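Local structure of phosphoribosylaminoimidazole carboxylase, ATPase subunit (Thermus thermophilus, 3AW8) at residues G7-R12 with A34-V39; R26-P32 with E41-F47; E73-R77 with A88-E92; E314-V318 with R355-L359. The protein probably catalyses the ATP-dependent carboxylation of 5-aminoimidazole ribonucleotide by bicarbonate to N5-carboxyaminoimidazole ribonucleotide, a step of de novo purine biosynthesis. The contacts are given in a common frame with arbitrary orientation. Numbering follows the deposited sequence.

Contact 1. Residues G7-R12 with A34-V39; sequences GGQLGR and ACAGQV
Arg12 lays its extended side chain (chi1 to chi3 all t) along the turn 34-39, its CD 4.1 Å from Cys35 SG. At the tip, Arg12 NH1 donates to Cys35 O and to Gln38 OE1, both at 3.1 Å; Arg12 NH2 donates to a water at 2.9 Å and also bonds Tyr19 O of the second subunit. Gln38 NE2 donates to Gly327 O. Gly7 and Gly8 lead into helix 9-18, with Gly8 as N-cap. Residues 35-37 have helical phi/psi, and Gly37 N bonds back to Ala34 O at 2.9 Å. The closest CA pair is Arg12 with Ala36, 4.2 Å. Ala36 N donates to Gly7 O at 2.9 Å, while Ala36 CB lies 3.9 Å from Arg12 N. Cys35 (chi1 p) sets SG 3.4 Å from Gln9 N, at the first turn of the helix. A side chain on Gly7 would collide with Ala34 CB. Gly8 and Gly11, with Gly6 before them, fit the GxGxxG pattern of a Rossmann-type strand-turn-helix, consistent with the preATP-grasp domain. With NH1 shared between a backbone carbonyl and an amide oxygen, and NH2 turned to a water and the partner chain, the chemistry implies that Arg12 ties this turn to the dimer interface.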
loop_
_atom_site.group_PDB
_atom_site.type_symbol
_atom_site.label_atom_id
_atom_site.label_comp_id
_atom_site.label_asym_id
_atom_site.label_seq_id
_atom_site.Cartn_x
_atom_site.Cartn_y
_atom_site.Cartn_z
ATOM N N GLY A 7 18.478 4.623 4.632
ATOM C CA GLY A 7 17.858 4.027 3.464
ATOM C C GLY A 7 17.405 2.587 3.658
ATOM O O GLY A 7 17.291 1.834 2.682
ATOM N N GLY A 8 17.135 2.210 4.908
ATOM C CA GLY A 8 16.698 0.854 5.209
ATOM C C GLY A 8 15.259 0.529 4.826
ATOM O O GLY A 8 14.613 1.291 4.098
ATOM N N GLN A 9 14.744 -0.596 5.319
ATOM C CA GLN A 9 13.378 -0.988 4.978
ATOM C C GLN A 9 12.329 -0.075 5.602
ATOM O O GLN A 9 11.276 0.150 5.010
ATOM C CB GLN A 9 13.102 -2.469 5.329
ATOM C CG GLN A 9 13.158 -2.846 6.797
ATOM C CD GLN A 9 14.566 -3.059 7.285
ATOM O OE1 GLN A 9 15.520 -2.983 6.513
ATOM N NE2 GLN A 9 14.709 -3.339 8.572
ATOM N N LEU A 10 12.606 0.464 6.786
ATOM C CA LEU A 10 11.654 1.385 7.404
ATOM C C LEU A 10 11.474 2.612 6.496
ATOM O O LEU A 10 10.364 3.135 6.361
ATOM C CB LEU A 10 12.142 1.812 8.791
ATOM C CG LEU A 10 12.232 0.676 9.819
ATOM C CD1 LEU A 10 12.704 1.241 11.144
ATOM C CD2 LEU A 10 10.873 -0.010 9.978
ATOM N N GLY A 11 12.560 3.065 5.871
ATOM C CA GLY A 11 12.476 4.204 4.964
ATOM C C GLY A 11 11.771 3.808 3.673
ATOM O O GLY A 11 10.993 4.576 3.090
ATOM N N ARG A 12 12.049 2.593 3.217
ATOM C CA ARG A 12 11.419 2.069 2.009
ATOM C C ARG A 12 9.910 2.073 2.214
ATOM O O ARG A 12 9.150 2.452 1.330
ATOM C CB ARG A 12 11.908 0.640 1.748
ATOM C CG ARG A 12 11.273 -0.084 0.574
ATOM C CD ARG A 12 11.664 -1.567 0.646
ATOM N NE ARG A 12 11.039 -2.398 -0.376
ATOM C CZ ARG A 12 11.522 -2.593 -1.600
ATOM N NH1 ARG A 12 12.658 -2.022 -1.977
ATOM N NH2 ARG A 12 10.853 -3.354 -2.457
ATOM N N ALA A 34 21.227 0.340 -0.279
ATOM C CA ALA A 34 20.078 0.584 0.600
ATOM C C ALA A 34 18.795 0.263 -0.160
ATOM O O ALA A 34 18.555 0.796 -1.245
ATOM C CB ALA A 34 20.066 2.035 1.087
ATOM N N CYS A 35 17.970 -0.610 0.411
ATOM C CA CYS A 35 16.744 -1.012 -0.257
ATOM C C CYS A 35 15.768 0.134 -0.512
ATOM O O CYS A 35 14.878 0.008 -1.358
ATOM C CB CYS A 35 16.056 -2.157 0.510
ATOM S SG CYS A 35 15.425 -1.768 2.151
ATOM N N ALA A 36 15.922 1.250 0.196
ATOM C CA ALA A 36 15.020 2.369 -0.048
ATOM C C ALA A 36 15.345 2.959 -1.420
ATOM O O ALA A 36 14.476 3.517 -2.095
ATOM C CB ALA A 36 15.162 3.427 1.031
ATOM N N GLY A 37 16.600 2.810 -1.836
ATOM C CA GLY A 37 17.019 3.332 -3.122
ATOM C C GLY A 37 16.226 2.757 -4.279
ATOM O O GLY A 37 16.090 3.381 -5.334
ATOM N N GLN A 38 15.696 1.559 -4.092
ATOM C CA GLN A 38 14.923 0.908 -5.141
ATOM C C GLN A 38 13.558 1.556 -5.216
ATOM O O GLN A 38 12.734 1.199 -6.050
ATOM C CB GLN A 38 14.745 -0.580 -4.817
ATOM C CG GLN A 38 16.030 -1.388 -4.758
ATOM C CD GLN A 38 15.877 -2.666 -3.944
ATOM O OE1 GLN A 38 14.789 -3.246 -3.874
ATOM N NE2 GLN A 38 16.969 -3.116 -3.331
ATOM N N VAL A 39 13.324 2.541 -4.368
ATOM C CA VAL A 39 12.009 3.138 -4.319
ATOM C C VAL A 39 11.980 4.663 -4.328
ATOM O O VAL A 39 10.917 5.264 -4.471
ATOM C CB VAL A 39 11.286 2.554 -3.079
ATOM C CG1 VAL A 39 11.020 3.630 -2.046
ATOM C CG2 VAL A 39 10.052 1.810 -3.514
HETATM O O HOH W 1 11.891 -4.505 -4.928
#

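Contact 2. Residues R26-P32 with E41-F47; sequences RFLDPSP and ELVVGEF
An Asx turn ends the first strand of this parallel pair: Asp29 OD1 accepts from Ser31 N at 2.9 Å, and the chain turns through Pro30 so that Pro32 packs on Val44, Pro32 CG 3.9 Å from Val44 CG1. The strands 26-29 and 41-44 form one edge of the four-stranded parallel sheet of the Rossmann-like preATP-grasp domain, with 41-44 outermost within the chain. Their axes come within 4.5 Å at 26°. Arg26 pairs with Glu41, Phe27 with Leu42, Leu28 with Val43 and Asp29 with Val44. The ladder runs Phe27 N to Glu41 O (2.6 Å), Val43 N to Phe27 O (2.7 Å), Asp29 N to Val43 O (3.1 Å) and Gly45 N to Asp29 O (3.0 Å). Arg26, Leu28, Glu41 and Val43 share the face covered by helix 50-57; Arg26 also donates to Phe56 O and forms a salt bridge with Glu58. On the other face Phe27 CB meets Leu42 CD2 at 4.0 Å. Beyond the strands, Phe47 (chi1 m) brings CD1 to 4.0 Å from Leu28 CD1. At the opposite end a weak salt-bridge hydrogen bond joins Arg26 NE to Glu41 OE2 at 3.3 Å.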
loop_
_atom_site.group_PDB
_atom_site.type_symbol
_atom_site.label_atom_id
_atom_site.label_comp_id
_atom_site.label_asym_id
_atom_site.label_seq_id
_atom_site.Cartn_x
_atom_site.Cartn_y
_atom_site.Cartn_z
ATOM N N ARG A 26 13.729 11.492 -0.548
ATOM C CA ARG A 26 15.154 11.445 -0.816
ATOM C C ARG A 26 15.767 10.785 0.409
ATOM O O ARG A 26 15.503 11.190 1.542
ATOM C CB ARG A 26 15.740 12.841 -1.000
ATOM C CG ARG A 26 17.239 12.810 -1.275
ATOM C CD ARG A 26 17.800 14.204 -1.430
ATOM N NE ARG A 26 17.277 14.877 -2.614
ATOM C CZ ARG A 26 17.235 16.197 -2.756
ATOM N NH1 ARG A 26 17.682 16.982 -1.787
ATOM N NH2 ARG A 26 16.748 16.733 -3.864
ATOM N N PHE A 27 16.572 9.754 0.195
ATOM C CA PHE A 27 17.193 9.067 1.320
ATOM C C PHE A 27 18.684 9.334 1.354
ATOM O O PHE A 27 19.282 9.705 0.345
ATOM C CB PHE A 27 16.967 7.545 1.234
ATOM C CG PHE A 27 15.528 7.149 1.125
ATOM C CD1 PHE A 27 14.916 7.037 -0.121
ATOM C CD2 PHE A 27 14.762 6.961 2.267
ATOM C CE1 PHE A 27 13.555 6.750 -0.223
ATOM C CE2 PHE A 27 13.400 6.674 2.175
ATOM C CZ PHE A 27 12.795 6.570 0.924
ATOM N N LEU A 28 19.274 9.149 2.530
ATOM C CA LEU A 28 20.714 9.303 2.711
ATOM C C LEU A 28 21.114 8.005 3.406
ATOM O O LEU A 28 20.473 7.592 4.367
ATOM C CB LEU A 28 21.061 10.492 3.620
ATOM C CG LEU A 28 22.486 11.065 3.479
ATOM C CD1 LEU A 28 22.829 11.896 4.711
ATOM C CD2 LEU A 28 23.510 9.961 3.328
ATOM N N ASP A 29 22.145 7.351 2.893
ATOM C CA ASP A 29 22.623 6.114 3.482
ATOM C C ASP A 29 24.005 5.862 2.920
ATOM O O ASP A 29 24.264 6.138 1.753
ATOM C CB ASP A 29 21.695 4.938 3.141
ATOM C CG ASP A 29 21.930 3.732 4.046
ATOM O OD1 ASP A 29 22.960 3.035 3.877
ATOM O OD2 ASP A 29 21.094 3.494 4.947
ATOM N N PRO A 30 24.919 5.355 3.752
ATOM C CA PRO A 30 26.289 5.069 3.328
ATOM C C PRO A 30 26.439 3.867 2.392
ATOM O O PRO A 30 27.494 3.664 1.791
ATOM C CB PRO A 30 27.023 4.883 4.658
ATOM C CG PRO A 30 25.960 4.350 5.559
ATOM C CD PRO A 30 24.775 5.204 5.210
ATOM N N SER A 31 25.382 3.078 2.257
ATOM C CA SER A 31 25.441 1.912 1.392
ATOM C C SER A 31 24.675 2.101 0.095
ATOM O O SER A 31 23.480 2.377 0.104
ATOM C CB SER A 31 24.901 0.694 2.121
ATOM O OG SER A 31 24.870 -0.408 1.238
ATOM N N PRO A 32 25.355 1.928 -1.047
ATOM C CA PRO A 32 24.739 2.080 -2.369
ATOM C C PRO A 32 23.596 1.098 -2.577
ATOM O O PRO A 32 22.765 1.293 -3.453
ATOM C CB PRO A 32 25.892 1.791 -3.329
ATOM C CG PRO A 32 27.115 2.070 -2.517
ATOM C CD PRO A 32 26.758 1.507 -1.177
ATOM N N GLU A 41 14.848 8.524 -4.422
ATOM C CA GLU A 41 16.162 9.107 -4.688
ATOM C C GLU A 41 17.049 8.803 -3.484
ATOM O O GLU A 41 16.727 9.162 -2.350
ATOM C CB GLU A 41 16.037 10.621 -4.888
ATOM C CG GLU A 41 17.330 11.327 -5.283
ATOM C CD GLU A 41 17.170 12.857 -5.405
ATOM O OE1 GLU A 41 18.201 13.543 -5.613
ATOM O OE2 GLU A 41 16.030 13.378 -5.298
ATOM N N LEU A 42 18.159 8.127 -3.730
ATOM C CA LEU A 42 19.069 7.754 -2.666
ATOM C C LEU A 42 20.421 8.420 -2.842
ATOM O O LEU A 42 21.055 8.299 -3.891
ATOM C CB LEU A 42 19.222 6.225 -2.642
ATOM C CG LEU A 42 20.156 5.476 -1.673
ATOM C CD1 LEU A 42 21.434 5.124 -2.395
ATOM C CD2 LEU A 42 20.420 6.290 -0.406
ATOM N N VAL A 43 20.850 9.137 -1.811
ATOM C CA VAL A 43 22.136 9.806 -1.833
ATOM C C VAL A 43 23.064 8.937 -1.003
ATOM O O VAL A 43 22.807 8.707 0.182
ATOM C CB VAL A 43 22.045 11.219 -1.207
ATOM C CG1 VAL A 43 23.436 11.831 -1.068
ATOM C CG2 VAL A 43 21.162 12.098 -2.059
ATOM N N VAL A 44 24.123 8.430 -1.624
ATOM C CA VAL A 44 25.076 7.590 -0.905
ATOM C C VAL A 44 26.104 8.472 -0.202
ATOM O O VAL A 44 26.714 9.342 -0.827
ATOM C CB VAL A 44 25.816 6.616 -1.857
ATOM C CG1 VAL A 44 26.708 5.680 -1.053
ATOM C CG2 VAL A 44 24.816 5.807 -2.667
ATOM N N GLY A 45 26.280 8.260 1.099
ATOM C CA GLY A 45 27.240 9.046 1.849
ATOM C C GLY A 45 27.166 8.777 3.336
ATOM O O GLY A 45 26.119 8.369 3.836
ATOM N N GLU A 46 28.270 8.995 4.046
ATOM C CA GLU A 46 28.301 8.788 5.495
ATOM C C GLU A 46 27.495 9.905 6.144
ATOM O O GLU A 46 27.445 11.010 5.621
ATOM C CB GLU A 46 29.742 8.832 6.014
ATOM C CG GLU A 46 30.686 7.834 5.355
ATOM C CD GLU A 46 30.385 6.394 5.741
ATOM O OE1 GLU A 46 31.034 5.480 5.182
ATOM O OE2 GLU A 46 29.503 6.171 6.602
ATOM N N PHE A 47 26.865 9.619 7.277
ATOM C CA PHE A 47 26.067 10.623 7.978
ATOM C C PHE A 47 26.928 11.736 8.556
ATOM O O PHE A 47 26.443 12.839 8.800
ATOM C CB PHE A 47 25.255 9.976 9.101
ATOM C CG PHE A 47 24.203 9.028 8.613
ATOM C CD1 PHE A 47 23.122 9.491 7.868
ATOM C CD2 PHE A 47 24.296 7.662 8.883
ATOM C CE1 PHE A 47 22.151 8.611 7.399
ATOM C CE2 PHE A 47 23.331 6.776 8.417
ATOM C CZ PHE A 47 22.257 7.247 7.674
#

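Contact 3. Residues E73-R77 with A88-E92; sequences EAARR and AKALE
This is a loose, partly buried contact between two nearly antiparallel helices within the preATP-grasp domain, with a salt bridge on its exposed side. The segments 73-77 and 88-92 run at 168° with their axes 9.8 Å apart, and the nearest CA pair is Arg76 with Ala88 at 6.1 Å. Arg76 (chi1 m, chi2 and chi3 t) reaches across the gap: NH2 donates to Glu92 OE1 at 2.9 Å and NE to the same oxygen at 3.2 Å. Glu92 (chi1 t) comes to meet it at the edge of the guanidinium, while Ala88 CB packs over one face, 3.4 Å from Arg76 NH1. The two segments belong to consecutive helices, 72-81 and 88-94, joined by a short connection into an antiparallel helical hairpin. Helix 97-107 follows, and its Arg99 touches the side chains of Lys89 and Glu92. On the buried side, Ala75 points toward the second helix and places CB 3.9 Å from Leu91 CD1; Leu91 (chi1 m, chi2 t) also packs on Val70 and Pro261.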
loop_
_atom_site.group_PDB
_atom_site.type_symbol
_atom_site.label_atom_id
_atom_site.label_comp_id
_atom_site.label_asym_id
_atom_site.label_seq_id
_atom_site.Cartn_x
_atom_site.Cartn_y
_atom_site.Cartn_z
ATOM N N GLU A 73 24.535 14.023 15.667
ATOM C CA GLU A 73 25.233 15.184 15.140
ATOM C C GLU A 73 24.662 15.571 13.771
ATOM O O GLU A 73 24.481 16.754 13.474
ATOM C CB GLU A 73 26.731 14.893 15.001
ATOM C CG GLU A 73 27.475 14.620 16.307
ATOM C CD GLU A 73 27.276 13.207 16.835
ATOM O OE1 GLU A 73 27.485 12.242 16.065
ATOM O OE2 GLU A 73 26.931 13.059 18.026
ATOM N N ALA A 74 24.390 14.568 12.936
ATOM C CA ALA A 74 23.839 14.808 11.604
ATOM C C ALA A 74 22.421 15.373 11.679
ATOM O O ALA A 74 22.029 16.194 10.854
ATOM C CB ALA A 74 23.846 13.524 10.790
ATOM N N ALA A 75 21.651 14.940 12.671
ATOM C CA ALA A 75 20.290 15.436 12.819
ATOM C C ALA A 75 20.288 16.883 13.296
ATOM O O ALA A 75 19.509 17.694 12.802
ATOM C CB ALA A 75 19.514 14.565 13.799
ATOM N N ARG A 76 21.152 17.204 14.259
ATOM C CA ARG A 76 21.222 18.564 14.793
ATOM C C ARG A 76 21.827 19.555 13.794
ATOM O O ARG A 76 21.480 20.735 13.798
ATOM C CB ARG A 76 22.008 18.589 16.112
ATOM C CG ARG A 76 21.224 18.028 17.297
ATOM C CD ARG A 76 22.012 18.094 18.597
ATOM N NE ARG A 76 21.305 17.475 19.722
ATOM C CZ ARG A 76 20.123 17.884 20.180
ATOM N NH1 ARG A 76 19.504 18.916 19.612
ATOM N NH2 ARG A 76 19.552 17.259 21.205
ATOM N N ARG A 77 22.715 19.065 12.935
ATOM C CA ARG A 77 23.346 19.906 11.929
ATOM C C ARG A 77 22.313 20.466 10.954
ATOM O O ARG A 77 22.428 21.602 10.500
ATOM C CB ARG A 77 24.391 19.103 11.151
ATOM C CG ARG A 77 25.045 19.871 10.007
ATOM C CD ARG A 77 26.061 20.886 10.525
ATOM N NE ARG A 77 26.641 21.676 9.443
ATOM C CZ ARG A 77 26.017 22.679 8.833
ATOM N NH1 ARG A 77 26.617 23.341 7.851
ATOM N NH2 ARG A 77 24.795 23.031 9.216
ATOM N N ALA A 88 15.570 16.262 17.712
ATOM C CA ALA A 88 16.867 15.630 17.964
ATOM C C ALA A 88 16.999 15.102 19.389
ATOM O O ALA A 88 17.736 14.148 19.637
ATOM C CB ALA A 88 17.999 16.614 17.671
ATOM N N LYS A 89 16.288 15.720 20.326
ATOM C CA LYS A 89 16.343 15.294 21.720
ATOM C C LYS A 89 15.940 13.826 21.852
ATOM O O LYS A 89 16.600 13.059 22.559
ATOM C CB LYS A 89 15.413 16.163 22.577
ATOM C CG LYS A 89 15.483 15.898 24.084
ATOM C CD LYS A 89 14.399 16.700 24.803
ATOM C CE LYS A 89 14.396 16.484 26.315
ATOM N NZ LYS A 89 15.625 17.017 26.965
ATOM N N ALA A 90 14.856 13.447 21.171
ATOM C CA ALA A 90 14.350 12.075 21.203
ATOM C C ALA A 90 15.441 11.063 20.853
ATOM O O ALA A 90 15.520 9.994 21.454
ATOM C CB ALA A 90 13.178 11.935 20.253
ATOM N N LEU A 91 16.279 11.399 19.878
ATOM C CA LEU A 91 17.377 10.523 19.493
ATOM C C LEU A 91 18.351 10.423 20.657
ATOM O O LEU A 91 18.819 9.342 21.005
ATOM C CB LEU A 91 18.122 11.091 18.287
ATOM C CG LEU A 91 17.608 10.758 16.896
ATOM C CD1 LEU A 91 18.514 11.403 15.864
ATOM C CD2 LEU A 91 17.598 9.258 16.714
ATOM N N GLU A 92 18.658 11.573 21.247
ATOM C CA GLU A 92 19.577 11.659 22.374
ATOM C C GLU A 92 19.107 10.718 23.485
ATOM O O GLU A 92 19.840 9.839 23.926
ATOM C CB GLU A 92 19.611 13.102 22.896
ATOM C CG GLU A 92 20.907 13.525 23.575
ATOM C CD GLU A 92 21.874 14.233 22.626
ATOM O OE1 GLU A 92 21.470 15.254 22.012
ATOM O OE2 GLU A 92 23.038 13.775 22.505
#

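Contact 4. Residues E314-V318 with R355-L359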
loop_
_atom_site.group_PDB
_atom_site.type_symbol
_atom_site.label_atom_id
_atom_site.label_comp_id
_atom_site.label_asym_id
_atom_site.label_seq_id
_atom_site.Cartn_x
_atom_site.Cartn_y
_atom_site.Cartn_z
ATOM N N GLU A 314 4.439 -20.437 -1.908
ATOM C CA GLU A 314 3.945 -21.108 -0.717
ATOM C C GLU A 314 3.322 -20.191 0.333
ATOM O O GLU A 314 2.371 -20.586 1.009
ATOM C CB GLU A 314 5.056 -21.941 -0.081
ATOM C CG GLU A 314 4.550 -23.266 0.450
ATOM C CD GLU A 314 3.974 -24.147 -0.653
ATOM O OE1 GLU A 314 3.202 -25.078 -0.335
ATOM O OE2 GLU A 314 4.300 -23.914 -1.838
ATOM N N VAL A 315 3.846 -18.978 0.485
ATOM C CA VAL A 315 3.268 -18.064 1.464
ATOM C C VAL A 315 2.025 -17.408 0.858
ATOM O O VAL A 315 1.063 -17.112 1.562
ATOM C CB VAL A 315 4.311 -16.981 1.955
ATOM C CG1 VAL A 315 5.645 -17.179 1.256
ATOM C CG2 VAL A 315 3.784 -15.562 1.732
ATOM N N LEU A 316 2.032 -17.209 -0.453
ATOM C CA LEU A 316 0.890 -16.603 -1.116
ATOM C C LEU A 316 -0.316 -17.546 -1.200
ATOM O O LEU A 316 -1.427 -17.105 -1.478
ATOM C CB LEU A 316 1.293 -16.129 -2.514
ATOM C CG LEU A 316 1.970 -14.758 -2.689
ATOM C CD1 LEU A 316 2.379 -14.159 -1.360
ATOM C CD2 LEU A 316 3.173 -14.918 -3.611
ATOM N N LYS A 317 -0.103 -18.840 -0.968
ATOM C CA LYS A 317 -1.203 -19.806 -1.003
ATOM C C LYS A 317 -2.070 -19.640 0.235
ATOM O O LYS A 317 -3.213 -20.084 0.256
ATOM C CB LYS A 317 -0.683 -21.247 -1.055
ATOM C CG LYS A 317 -0.085 -21.654 -2.391
ATOM C CD LYS A 317 0.380 -23.107 -2.379
ATOM C CE LYS A 317 1.294 -23.419 -3.572
ATOM N NZ LYS A 317 0.654 -23.153 -4.899
ATOM N N VAL A 318 -1.511 -19.016 1.269
ATOM C CA VAL A 318 -2.238 -18.776 2.514
ATOM C C VAL A 318 -3.024 -17.482 2.342
ATOM O O VAL A 318 -2.450 -16.448 1.999
ATOM C CB VAL A 318 -1.278 -18.599 3.705
ATOM C CG1 VAL A 318 -2.067 -18.485 4.988
ATOM C CG2 VAL A 318 -0.298 -19.750 3.768
ATOM N N ARG A 355 0.139 -22.544 9.219
ATOM C CA ARG A 355 0.592 -22.756 7.849
ATOM C C ARG A 355 1.911 -22.051 7.565
ATOM O O ARG A 355 2.803 -22.612 6.924
ATOM C CB ARG A 355 -0.459 -22.240 6.874
ATOM C CG ARG A 355 -1.677 -23.111 6.772
ATOM C CD ARG A 355 -1.440 -24.221 5.776
ATOM N NE ARG A 355 -1.446 -23.753 4.387
ATOM C CZ ARG A 355 -2.439 -23.062 3.823
ATOM N NH1 ARG A 355 -3.516 -22.739 4.532
ATOM N NH2 ARG A 355 -2.375 -22.723 2.539
ATOM N N LEU A 356 2.025 -20.814 8.038
ATOM C CA LEU A 356 3.233 -20.030 7.826
ATOM C C LEU A 356 4.421 -20.482 8.685
ATOM O O LEU A 356 5.565 -20.430 8.232
ATOM C CB LEU A 356 2.936 -18.543 8.070
ATOM C CG LEU A 356 1.940 -17.892 7.101
ATOM C CD1 LEU A 356 1.577 -16.507 7.584
ATOM C CD2 LEU A 356 2.524 -17.846 5.704
ATOM N N SER A 357 4.164 -20.938 9.908
ATOM C CA SER A 357 5.262 -21.373 10.769
ATOM C C SER A 357 6.079 -22.493 10.132
ATOM O O SER A 357 7.243 -22.696 10.477
ATOM C CB SER A 357 4.738 -21.834 12.126
ATOM O OG SER A 357 3.893 -22.956 11.979
ATOM N N ARG A 358 5.472 -23.215 9.197
ATOM C CA ARG A 358 6.156 -24.314 8.522
ATOM C C ARG A 358 7.037 -23.776 7.406
ATOM O O ARG A 358 7.798 -24.524 6.781
ATOM C CB ARG A 358 5.137 -25.294 7.934
ATOM C CG ARG A 358 4.143 -25.837 8.944
ATOM C CD ARG A 358 3.055 -26.653 8.265
ATOM N NE ARG A 358 1.975 -26.995 9.187
ATOM C CZ ARG A 358 0.745 -27.327 8.804
ATOM N NH1 ARG A 358 0.434 -27.369 7.512
ATOM N NH2 ARG A 358 -0.184 -27.595 9.714
ATOM N N LEU A 359 6.934 -22.472 7.162
ATOM C CA LEU A 359 7.707 -21.827 6.110
ATOM C C LEU A 359 8.856 -20.978 6.646
ATOM O O LEU A 359 9.792 -20.658 5.913
ATOM C CB LEU A 359 6.778 -20.967 5.256
ATOM C CG LEU A 359 5.671 -21.725 4.516
ATOM C CD1 LEU A 359 4.702 -20.744 3.867
ATOM C CD2 LEU A 359 6.302 -22.637 3.469
#
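Apolar packing carries most of this contact. Leu359 and Leu356, both with chi1 m and chi2 t, reach from the end of helix 346-357 to the end of helix 312-316. Leu359 lies along Glu314 and Val315: its CD2 is 3.5 Å from Glu314 CG, and its CD1 is 3.9 Å from Val315 CA. Leu356 CD2 sits beside two valines, 3.9 Å from Val318 CG2 and 4.2 Å from Val315 CB. The polar component is slight. Arg355 folds its side chain back, with chi1 to chi3 all m, so that one guanidinium face covers Val318 CG2, which is 3.8 Å from NH2. Lys317 O approaches the guanidinium edge but remains 3.6 Å from Arg355 NH2, too long to count as a hydrogen bond, and none forms between the two segments. Within each segment a backbone bond makes a local turn, Val318 N to Val315 O at 3.2 Å and Leu359 N to Leu356 O at 2.7 Å. Val315 also packs on Leu323, while Leu316 and Lys317 touch the second subunit. This is helix-end to helix-end packing in the C-terminal region, beside strand 321-325, an edge strand of the large antiparallel sheet within this chain.

Contacts 1 to 3 all belong to the preATP-grasp domain, whereas contact 4 lies in the C-terminal region, with its centre about 41 Å from that of contact 3. Contact 1 is the most buried; the other three are partly exposed. Contacts 1 and 2 touch directly, their segments alternating along the chain: Asp29 OD2 lies 2.9 Å from Gly7 N, a probable hydrogen bond, and the ring of Phe27 packs on Ala36. Contact 2 meets contact 3 where Phe47 O lies 3.3 Å from Ala74 CB. Contact 1 combines a backbone hydrogen bond with the guanidinium bonds of Arg12; backbone bonding dominates contact 2, a salt bridge marks contact 3, and contact 4 relies on apolar packing. Contact 1 reaches the second subunit by a hydrogen bond, contact 4 by packing.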